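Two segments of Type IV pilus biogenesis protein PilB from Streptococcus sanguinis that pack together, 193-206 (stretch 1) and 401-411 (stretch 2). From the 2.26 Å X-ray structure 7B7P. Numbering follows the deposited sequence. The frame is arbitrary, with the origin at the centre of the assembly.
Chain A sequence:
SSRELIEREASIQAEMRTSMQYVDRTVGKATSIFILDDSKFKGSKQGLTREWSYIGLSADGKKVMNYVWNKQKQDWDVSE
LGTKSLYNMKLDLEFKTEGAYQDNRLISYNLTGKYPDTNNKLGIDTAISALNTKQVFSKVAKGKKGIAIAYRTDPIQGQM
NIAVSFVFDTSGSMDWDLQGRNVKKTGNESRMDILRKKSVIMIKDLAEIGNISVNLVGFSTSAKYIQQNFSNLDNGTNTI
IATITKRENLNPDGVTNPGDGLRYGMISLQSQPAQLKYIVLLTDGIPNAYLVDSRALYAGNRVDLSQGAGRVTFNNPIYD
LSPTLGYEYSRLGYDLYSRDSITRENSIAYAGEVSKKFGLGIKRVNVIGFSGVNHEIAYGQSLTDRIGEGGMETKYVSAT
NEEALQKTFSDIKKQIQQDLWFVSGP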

# COMPACT_ATOMS: atom_id res chain seq x y z
N ASP A 193 10.58 22.79 5.08
CA ASP A 193 10.46 22.73 6.54
C ASP A 193 9.34 21.79 6.93
O ASP A 193 9.53 20.89 7.76
CB ASP A 193 10.22 24.13 7.13
CG ASP A 193 11.42 25.05 6.98
OD1 ASP A 193 12.56 24.54 7.01
OD2 ASP A 193 11.22 26.28 6.85
N ILE A 194 8.17 21.94 6.31
CA ILE A 194 7.04 21.11 6.69
C ILE A 194 7.31 19.65 6.30
O ILE A 194 6.97 18.72 7.06
CB ILE A 194 5.75 21.66 6.06
CG1 ILE A 194 5.52 23.10 6.51
CG2 ILE A 194 4.55 20.79 6.43
CD1 ILE A 194 4.32 23.74 5.90
N LEU A 195 7.94 19.43 5.14
CA LEU A 195 8.22 18.08 4.70
C LEU A 195 9.18 17.37 5.65
O LEU A 195 8.98 16.19 5.98
CB LEU A 195 8.78 18.09 3.28
CG LEU A 195 9.09 16.69 2.73
CD1 LEU A 195 7.91 15.71 2.92
CD2 LEU A 195 9.51 16.79 1.25
N ARG A 196 10.24 18.06 6.07
CA ARG A 196 11.15 17.47 7.06
C ARG A 196 10.39 16.98 8.29
O ARG A 196 10.48 15.80 8.66
CB ARG A 196 12.20 18.49 7.47
CG ARG A 196 13.20 18.81 6.42
CD ARG A 196 14.21 19.70 7.06
NE ARG A 196 14.88 20.61 6.15
CZ ARG A 196 16.05 20.33 5.57
NH1 ARG A 196 16.62 19.16 5.80
NH2 ARG A 196 16.64 21.22 4.78
N LYS A 197 9.61 17.86 8.93
CA LYS A 197 8.88 17.47 10.13
C LYS A 197 7.93 16.32 9.86
O LYS A 197 7.91 15.32 10.60
CB LYS A 197 8.12 18.68 10.71
CG LYS A 197 8.98 19.90 11.07
CD LYS A 197 8.09 21.02 11.65
CE LYS A 197 8.91 22.16 12.24
NZ LYS A 197 9.84 22.80 11.23
N LYS A 198 7.12 16.42 8.80
CA LYS A 198 6.05 15.44 8.60
C LYS A 198 6.58 14.08 8.17
O LYS A 198 5.90 13.06 8.39
CB LYS A 198 5.03 15.95 7.58
CG LYS A 198 4.20 17.13 8.05
CD LYS A 198 3.58 16.86 9.42
CE LYS A 198 2.62 17.98 9.83
NZ LYS A 198 2.25 17.87 11.28
N SER A 199 7.76 14.02 7.56
CA SER A 199 8.29 12.71 7.21
C SER A 199 9.05 12.06 8.37
O SER A 199 9.07 10.82 8.47
CB SER A 199 9.17 12.80 5.95
OG SER A 199 10.31 13.61 6.14
N VAL A 200 9.62 12.86 9.28
CA VAL A 200 10.08 12.32 10.56
C VAL A 200 8.95 11.58 11.27
O VAL A 200 9.10 10.44 11.72
CB VAL A 200 10.67 13.44 11.44
CG1 VAL A 200 11.01 12.90 12.84
CG2 VAL A 200 11.92 14.02 10.80
N ILE A 201 7.77 12.22 11.35
CA ILE A 201 6.59 11.57 11.92
C ILE A 201 6.27 10.27 11.17
O ILE A 201 5.97 9.24 11.78
CB ILE A 201 5.39 12.53 11.91
CG1 ILE A 201 5.65 13.73 12.83
CG2 ILE A 201 4.10 11.82 12.31
CD1 ILE A 201 4.43 14.58 13.07
N MET A 202 6.34 10.31 9.83
CA MET A 202 5.97 9.15 9.03
C MET A 202 6.91 7.98 9.29
O MET A 202 6.49 6.81 9.29
CB MET A 202 5.95 9.53 7.54
CG MET A 202 6.02 8.38 6.56
SD MET A 202 4.63 7.24 6.69
CE MET A 202 4.23 6.97 4.96
N ILE A 203 8.19 8.27 9.55
CA ILE A 203 9.17 7.22 9.85
C ILE A 203 8.83 6.53 11.17
O ILE A 203 8.79 5.29 11.26
CB ILE A 203 10.59 7.80 9.88
CG1 ILE A 203 11.09 8.11 8.47
CG2 ILE A 203 11.54 6.85 10.61
CD1 ILE A 203 11.05 6.94 7.52
N LYS A 204 8.59 7.31 12.23
CA LYS A 204 8.22 6.71 13.51
C LYS A 204 6.95 5.89 13.38
O LYS A 204 6.82 4.83 14.00
CB LYS A 204 8.07 7.80 14.57
CG LYS A 204 9.36 8.55 14.88
CD LYS A 204 9.07 9.95 15.43
CE LYS A 204 10.11 10.37 16.46
NZ LYS A 204 10.39 11.83 16.40
N ASP A 205 6.01 6.35 12.55
CA ASP A 205 4.79 5.57 12.33
C ASP A 205 5.09 4.27 11.58
O ASP A 205 4.52 3.22 11.91
CB ASP A 205 3.76 6.42 11.58
CG ASP A 205 2.34 5.94 11.81
OD1 ASP A 205 2.13 5.20 12.80
OD2 ASP A 205 1.44 6.29 11.00
N LEU A 206 5.96 4.32 10.56
CA LEU A 206 6.34 3.09 9.86
C LEU A 206 7.06 2.12 10.79
O LEU A 206 6.87 0.90 10.68
CB LEU A 206 7.23 3.41 8.66
CG LEU A 206 6.60 3.98 7.39
CD1 LEU A 206 7.68 4.18 6.35
CD2 LEU A 206 5.48 3.10 6.86
N ASN A 401 -2.19 21.36 2.43
CA ASN A 401 -1.78 22.05 3.65
C ASN A 401 -1.03 21.09 4.56
O ASN A 401 -0.87 19.91 4.25
CB ASN A 401 -2.99 22.69 4.37
CG ASN A 401 -4.11 21.71 4.60
OD1 ASN A 401 -3.99 20.81 5.42
ND2 ASN A 401 -5.20 21.87 3.86
N GLU A 402 -0.61 21.62 5.71
CA GLU A 402 0.29 20.88 6.60
C GLU A 402 -0.36 19.60 7.14
O GLU A 402 0.34 18.60 7.36
CB GLU A 402 0.74 21.78 7.75
CG GLU A 402 1.89 21.21 8.54
CD GLU A 402 1.95 21.68 9.99
OE1 GLU A 402 1.26 21.07 10.85
OE2 GLU A 402 2.72 22.63 10.28
N GLU A 403 -1.67 19.61 7.36
CA GLU A 403 -2.31 18.44 7.96
C GLU A 403 -2.82 17.46 6.93
O GLU A 403 -2.95 16.26 7.23
CB GLU A 403 -3.45 18.87 8.90
CG GLU A 403 -3.02 18.80 10.36
CD GLU A 403 -2.02 19.90 10.74
OE1 GLU A 403 -0.98 19.56 11.37
OE2 GLU A 403 -2.29 21.10 10.43
N ALA A 404 -3.10 17.92 5.72
CA ALA A 404 -3.31 16.99 4.62
C ALA A 404 -2.08 16.09 4.44
O ALA A 404 -2.20 14.87 4.31
CB ALA A 404 -3.64 17.76 3.34
N LEU A 405 -0.89 16.68 4.49
CA LEU A 405 0.32 15.89 4.32
C LEU A 405 0.43 14.83 5.42
O LEU A 405 0.64 13.64 5.13
CB LEU A 405 1.55 16.79 4.28
CG LEU A 405 2.81 15.97 4.01
CD1 LEU A 405 2.70 15.11 2.72
CD2 LEU A 405 4.05 16.86 4.00
N GLN A 406 0.25 15.23 6.68
CA GLN A 406 0.34 14.26 7.77
C GLN A 406 -0.73 13.18 7.65
O GLN A 406 -0.48 12.00 7.93
CB GLN A 406 0.27 14.98 9.11
CG GLN A 406 0.49 14.09 10.31
CD GLN A 406 0.30 14.84 11.61
OE1 GLN A 406 1.05 15.77 11.92
NE2 GLN A 406 -0.72 14.46 12.36
N LYS A 407 -1.93 13.55 7.21
CA LYS A 407 -2.95 12.53 6.99
C LYS A 407 -2.57 11.58 5.85
O LYS A 407 -2.74 10.36 5.97
CB LYS A 407 -4.31 13.18 6.72
CG LYS A 407 -5.43 12.15 6.55
CD LYS A 407 -6.63 12.71 5.79
CE LYS A 407 -7.90 11.89 6.05
NZ LYS A 407 -9.17 12.60 5.65
N THR A 408 -2.06 12.13 4.73
CA THR A 408 -1.63 11.28 3.61
C THR A 408 -0.53 10.32 4.04
O THR A 408 -0.56 9.13 3.69
CB THR A 408 -1.14 12.14 2.44
OG1 THR A 408 -2.19 13.01 2.00
CG2 THR A 408 -0.70 11.26 1.28
N PHE A 409 0.45 10.81 4.81
CA PHE A 409 1.48 9.92 5.33
C PHE A 409 0.87 8.81 6.20
O PHE A 409 1.17 7.62 6.00
CB PHE A 409 2.53 10.73 6.08
CG PHE A 409 3.60 11.32 5.19
CD1 PHE A 409 3.95 10.69 3.99
CD2 PHE A 409 4.26 12.49 5.54
CE1 PHE A 409 4.93 11.22 3.16
CE2 PHE A 409 5.24 13.02 4.73
CZ PHE A 409 5.58 12.38 3.53
N SER A 410 -0.03 9.18 7.12
CA SER A 410 -0.64 8.18 8.00
C SER A 410 -1.42 7.15 7.20
O SER A 410 -1.33 5.94 7.45
CB SER A 410 -1.54 8.87 9.02
OG SER A 410 -2.66 8.05 9.36
N ASP A 411 -2.20 7.61 6.23
CA ASP A 411 -2.95 6.69 5.37
C ASP A 411 -2.01 5.73 4.63
O ASP A 411 -2.34 4.55 4.45
CB ASP A 411 -3.81 7.47 4.38
CG ASP A 411 -4.98 8.21 5.07
OD1 ASP A 411 -5.46 7.74 6.13
OD2 ASP A 411 -5.42 9.26 4.55

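Residues 193-206 and 402-411 lie in two helices that run in nearly the same direction, their axes inclined by 23° and approaching to 9.6 Å. In register, I194 lies beside E402, K198 beside Q406 and M202 beside F409, and the two stretches together bury 589 Å². N401 caps the second helix: its OD1 accepts a hydrogen bond from A404 N at 3.0 Å and a weak one from E403 N at 3.3 Å.

Two side chains, one from each helix, account for much of the contact. K198 points toward the second helix and fits as a knob among E402, E403, L405 and Q406. Its aliphatic part packs against leucine, with K198 CB 3.8 Å from L405 CD2, while its ammonium group reaches the polar ends of the other three residues. K198 NZ donates a short hydrogen bond to Q406 OE1 (2.5 Å) and forms a salt bridge with E402 OE1 (3.4 Å), whose hydrogen bond is weak; a longer salt bridge links K198 NZ to E403 OE1 (3.6 Å). One lysine thus gathers partners from the first turn of the second helix, E402 and E403, and from Q406 a turn further on.

F409 returns the arrangement, its ring lodged among L195, K198, S199 and M202. M202 CB lies over one face, 4.2 Å from the ring centroid of F409 and 27° off the normal, a CH-pi contact, whereas L195 CD1 approaches the ring edge, 4.1 Å from F409 CZ. The same L195 CD1 touches L405 CD2 at 4.2 Å, joining the aromatic pocket to the apolar flank of the lysine. Further along, M202 CE lies 3.3 Å from F409 O. Towards the other end, I194 CG2 packs against E402 CG at 3.4 Å, so that glutamate contributes its methylene carbon as well as its charge.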